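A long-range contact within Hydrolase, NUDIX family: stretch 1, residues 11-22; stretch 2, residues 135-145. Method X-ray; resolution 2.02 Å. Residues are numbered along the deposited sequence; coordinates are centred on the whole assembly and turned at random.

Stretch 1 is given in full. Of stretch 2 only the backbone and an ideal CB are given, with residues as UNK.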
# COMPACT_ATOMS: atom_id res chain seq x y z
N VAL A 11 6.15 8.48 -7.64
CA VAL A 11 5.78 7.91 -8.93
C VAL A 11 6.96 7.86 -9.87
O VAL A 11 7.60 8.87 -10.13
CB VAL A 11 4.69 8.75 -9.63
CG1 VAL A 11 3.99 7.89 -10.67
CG2 VAL A 11 3.72 9.31 -8.63
N PHE A 12 7.25 6.67 -10.37
CA PHE A 12 8.32 6.46 -11.32
C PHE A 12 7.61 6.38 -12.66
O PHE A 12 6.87 5.44 -12.92
CB PHE A 12 9.07 5.17 -10.99
CG PHE A 12 9.99 5.30 -9.81
CD1 PHE A 12 11.31 5.69 -9.99
CD2 PHE A 12 9.53 5.07 -8.52
CE1 PHE A 12 12.16 5.85 -8.90
CE2 PHE A 12 10.38 5.23 -7.42
CZ PHE A 12 11.69 5.62 -7.61
N ILE A 13 7.85 7.38 -13.50
CA ILE A 13 7.20 7.46 -14.80
C ILE A 13 8.12 7.02 -15.93
O ILE A 13 9.24 7.51 -16.07
CB ILE A 13 6.72 8.90 -15.06
CG1 ILE A 13 5.81 9.34 -13.92
CG2 ILE A 13 5.99 8.99 -16.40
CD1 ILE A 13 5.41 10.80 -13.95
N VAL A 14 7.62 6.09 -16.74
CA VAL A 14 8.39 5.56 -17.86
C VAL A 14 7.84 5.98 -19.22
O VAL A 14 6.64 5.88 -19.47
CB VAL A 14 8.43 4.01 -17.81
CG1 VAL A 14 9.03 3.44 -19.10
CG2 VAL A 14 9.22 3.55 -16.59
N CYS A 15 8.72 6.47 -20.08
CA CYS A 15 8.34 6.85 -21.44
C CYS A 15 9.24 5.99 -22.32
O CYS A 15 10.47 6.09 -22.25
CB CYS A 15 8.61 8.34 -21.70
SG CYS A 15 7.98 8.90 -23.32
N LYS A 16 8.61 5.14 -23.13
CA LYS A 16 9.32 4.20 -24.00
C LYS A 16 10.40 3.43 -23.24
O LYS A 16 10.08 2.48 -22.52
CB LYS A 16 9.91 4.89 -25.24
CG LYS A 16 10.76 6.11 -24.99
CD LYS A 16 11.61 6.44 -26.20
CE LYS A 16 12.80 5.50 -26.32
NZ LYS A 16 13.78 5.68 -25.21
N ASP A 17 11.66 3.82 -23.36
CA ASP A 17 12.72 3.10 -22.66
C ASP A 17 13.48 3.89 -21.59
O ASP A 17 14.61 3.54 -21.24
CB ASP A 17 13.71 2.50 -23.66
CG ASP A 17 13.05 1.53 -24.63
OD1 ASP A 17 12.36 0.60 -24.15
OD2 ASP A 17 13.21 1.70 -25.86
N LYS A 18 12.86 4.94 -21.05
CA LYS A 18 13.51 5.74 -20.02
C LYS A 18 12.56 6.09 -18.87
O LYS A 18 11.34 6.06 -19.02
CB LYS A 18 14.09 7.02 -20.63
CG LYS A 18 15.03 6.76 -21.80
CD LYS A 18 15.91 7.96 -22.11
CE LYS A 18 16.85 7.65 -23.28
NZ LYS A 18 17.87 8.72 -23.49
N VAL A 19 13.13 6.41 -17.71
CA VAL A 19 12.34 6.76 -16.53
C VAL A 19 12.71 8.17 -16.08
O VAL A 19 13.86 8.57 -16.17
CB VAL A 19 12.58 5.75 -15.38
CG1 VAL A 19 14.06 5.70 -15.05
CG2 VAL A 19 11.76 6.13 -14.17
N LEU A 20 11.72 8.90 -15.57
CA LEU A 20 11.90 10.29 -15.14
C LEU A 20 12.18 10.54 -13.66
O LEU A 20 11.55 9.95 -12.79
CB LEU A 20 10.66 11.10 -15.54
CG LEU A 20 10.55 12.53 -15.01
CD1 LEU A 20 11.61 13.40 -15.67
CD2 LEU A 20 9.15 13.07 -15.29
N LEU A 21 13.12 11.44 -13.40
CA LEU A 21 13.47 11.83 -12.03
C LEU A 21 13.68 13.34 -12.05
O LEU A 21 13.92 13.91 -13.10
CB LEU A 21 14.77 11.15 -11.58
CG LEU A 21 14.85 9.62 -11.52
CD1 LEU A 21 16.28 9.20 -11.23
CD2 LEU A 21 13.91 9.09 -10.44
N HIS A 22 13.60 13.98 -10.89
CA HIS A 22 13.85 15.42 -10.84
C HIS A 22 14.68 15.76 -9.61
O HIS A 22 14.63 15.05 -8.61
CB HIS A 22 12.53 16.21 -10.91
CG HIS A 22 11.73 16.23 -9.64
ND1 HIS A 22 11.86 15.28 -8.65
CD2 HIS A 22 10.75 17.07 -9.22
CE1 HIS A 22 10.99 15.54 -7.68
NE2 HIS A 22 10.31 16.62 -8.01
N UNK A 135 24.37 11.16 -8.05
CA UNK A 135 23.46 11.95 -7.23
C UNK A 135 22.09 11.27 -7.15
O UNK A 135 21.05 11.94 -7.10
CB UNK A 135 23.32 13.37 -7.79
N UNK A 136 22.10 9.94 -7.14
CA UNK A 136 20.88 9.15 -7.05
C UNK A 136 21.06 8.04 -6.02
O UNK A 136 21.89 7.15 -6.20
CB UNK A 136 20.51 8.57 -8.41
N UNK A 137 20.27 8.10 -4.95
CA UNK A 137 20.33 7.09 -3.88
C UNK A 137 20.17 5.70 -4.49
O UNK A 137 19.48 5.53 -5.49
CB UNK A 137 19.25 7.34 -2.82
N UNK A 138 20.79 4.70 -3.87
CA UNK A 138 20.72 3.33 -4.37
C UNK A 138 19.30 2.76 -4.51
O UNK A 138 18.99 2.14 -5.53
CB UNK A 138 21.53 2.42 -3.44
N UNK A 139 18.45 2.96 -3.51
CA UNK A 139 17.09 2.42 -3.57
C UNK A 139 16.28 3.08 -4.68
O UNK A 139 15.34 2.48 -5.21
CB UNK A 139 16.38 2.61 -2.23
N UNK A 140 16.63 4.31 -5.04
CA UNK A 140 15.93 5.00 -6.12
C UNK A 140 16.39 4.37 -7.43
O UNK A 140 15.60 4.17 -8.36
CB UNK A 140 16.20 6.51 -6.10
N UNK A 141 17.68 4.03 -7.50
CA UNK A 141 18.24 3.40 -8.69
C UNK A 141 17.56 2.07 -8.92
O UNK A 141 17.30 1.68 -10.05
CB UNK A 141 19.75 3.22 -8.56
N UNK A 142 17.28 1.36 -7.83
CA UNK A 142 16.64 0.05 -7.93
C UNK A 142 15.20 0.15 -8.41
O UNK A 142 14.79 -0.57 -9.33
CB UNK A 142 16.68 -0.66 -6.58
N UNK A 143 14.41 1.04 -7.81
CA UNK A 143 13.02 1.17 -8.21
C UNK A 143 12.85 1.71 -9.62
O UNK A 143 11.94 1.31 -10.34
CB UNK A 143 12.28 2.08 -7.22
N UNK A 144 13.75 2.59 -10.04
CA UNK A 144 13.69 3.15 -11.39
C UNK A 144 13.94 2.02 -12.38
O UNK A 144 13.35 1.97 -13.46
CB UNK A 144 14.71 4.28 -11.57
N UNK A 145 14.83 1.11 -12.00
CA UNK A 145 15.17 -0.03 -12.84
C UNK A 145 14.00 -1.01 -12.89
O UNK A 145 13.69 -1.56 -13.95
CB UNK A 145 16.43 -0.72 -12.32

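Stretch 1 is a β-hairpin, strands 11-15 and 18-22 joined by a type II' turn. F12, V19 and L21 point toward stretch 2 and offer an apolar surface with no charge. Helix 138-145 crosses strand 11-15 at -45°, with the axes 9.2 Å apart at closest approach.

Position 135 has no atom of stretch 1 within 5.5 Å of its ideal CB, and many residues would fit. It is N135, which makes no contact with the hairpin.

Position 136 points toward the hairpin. Its ideal CB lies 5.1 Å from L21 CD1, which leaves room for a medium or long apolar chain such as leucine, isoleucine or methionine. It is I136, extended in an m,t rotamer, with its CD1 4.0 Å from L21 CD1.

Position 137 precedes the helix and is its N-cap; stretch 1 is out of reach. Serine, threonine, aspartate or asparagine are common there. The residue is Q137. Its backbone O accepts from the backbone N of position 141.

Positions 138 and 139 open the helix beyond reach of the hairpin. Polar residues would do at both. They are E138 and N139, whose OD1 accepts from Q137 NE2 (3.2 Å).

Position 140 points sideways, its ideal CB 4.8 Å from F12 CZ. A branched or flexible apolar chain could reach both F12 and L21. It is I140, whose CG2 lies 4.0 Å from F12 CE1 and 4.0 Å from L21 CD2, bridging the two strands.

Positions 141 and 142 point away, so stretch 1 constrains neither. They are L141 and V142. The end of L141 comes nearer, but its CD2 stays 6.0 Å from L21 CD1.

Position 143 points toward F12, with its ideal CB only 3.6 Å from F12 CZ. An apolar chain able to turn past the ring suits it: leucine, methionine or perhaps isoleucine. It is M143, modelled as selenomethionine. Its CB sits over one face of the ring, 4.0 Å from the F12 ring centroid, a CH-pi contact. Its SE is oblique to the ring, 5.2 Å from the same centroid.

Position 144 has three side chains of the hairpin around its ideal CB: V19 CG1 at 3.8 Å, F12 CD1 at 4.0 Å and L21 CD2 at 5.0 Å. Alanine suits best. Glycine would fit but leave the contact with V19 unfilled and favour the helix less; serine would bring a hydroxyl among apolar groups. It is A144, with CA 3.8 Å from F12 CD1.

Position 145 points away and could be polar. It is T145, whose OG1 donates to L141 O (2.7 Å).

Stretch 2, residues 135-145: NIQENILVMAT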
# COMPACT_ATOMS: atom_id res chain seq x y z
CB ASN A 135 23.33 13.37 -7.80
CG ASN A 135 22.68 13.40 -9.16
OD1 ASN A 135 22.92 12.53 -10.00
ND2 ASN A 135 21.86 14.41 -9.40
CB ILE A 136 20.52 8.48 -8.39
CG1 ILE A 136 20.52 9.52 -9.52
CG2 ILE A 136 19.15 7.83 -8.29
CD1 ILE A 136 20.29 8.92 -10.89
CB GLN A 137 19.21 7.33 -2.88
CG GLN A 137 19.13 8.76 -2.40
CD GLN A 137 17.81 9.08 -1.73
OE1 GLN A 137 17.54 10.24 -1.41
NE2 GLN A 137 16.99 8.06 -1.52
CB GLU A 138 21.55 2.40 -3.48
CG GLU A 138 23.01 2.79 -3.35
CD GLU A 138 23.71 2.91 -4.69
OE1 GLU A 138 23.56 1.98 -5.52
OE2 GLU A 138 24.40 3.92 -4.91
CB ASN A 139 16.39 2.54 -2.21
CG ASN A 139 16.09 3.98 -1.82
OD1 ASN A 139 16.84 4.89 -2.12
ND2 ASN A 139 14.99 4.17 -1.10
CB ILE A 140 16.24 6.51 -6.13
CG1 ILE A 140 15.70 7.15 -4.84
CG2 ILE A 140 15.61 7.16 -7.35
CD1 ILE A 140 14.20 6.99 -4.65
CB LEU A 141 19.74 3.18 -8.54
CG LEU A 141 20.66 4.40 -8.62
CD1 LEU A 141 22.10 3.98 -8.38
CD2 LEU A 141 20.51 5.06 -9.98
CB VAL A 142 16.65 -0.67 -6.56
CG1 VAL A 142 15.79 -1.90 -6.62
CG2 VAL A 142 18.08 -1.04 -6.19
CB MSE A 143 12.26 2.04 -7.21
CG MSE A 143 12.15 1.38 -5.83
SE MSE A 143 10.99 2.27 -4.58
CE MSE A 143 12.13 3.74 -4.12
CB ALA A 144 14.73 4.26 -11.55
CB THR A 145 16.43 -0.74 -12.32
OG1 THR A 145 17.52 0.19 -12.32
CG2 THR A 145 16.78 -1.93 -13.20
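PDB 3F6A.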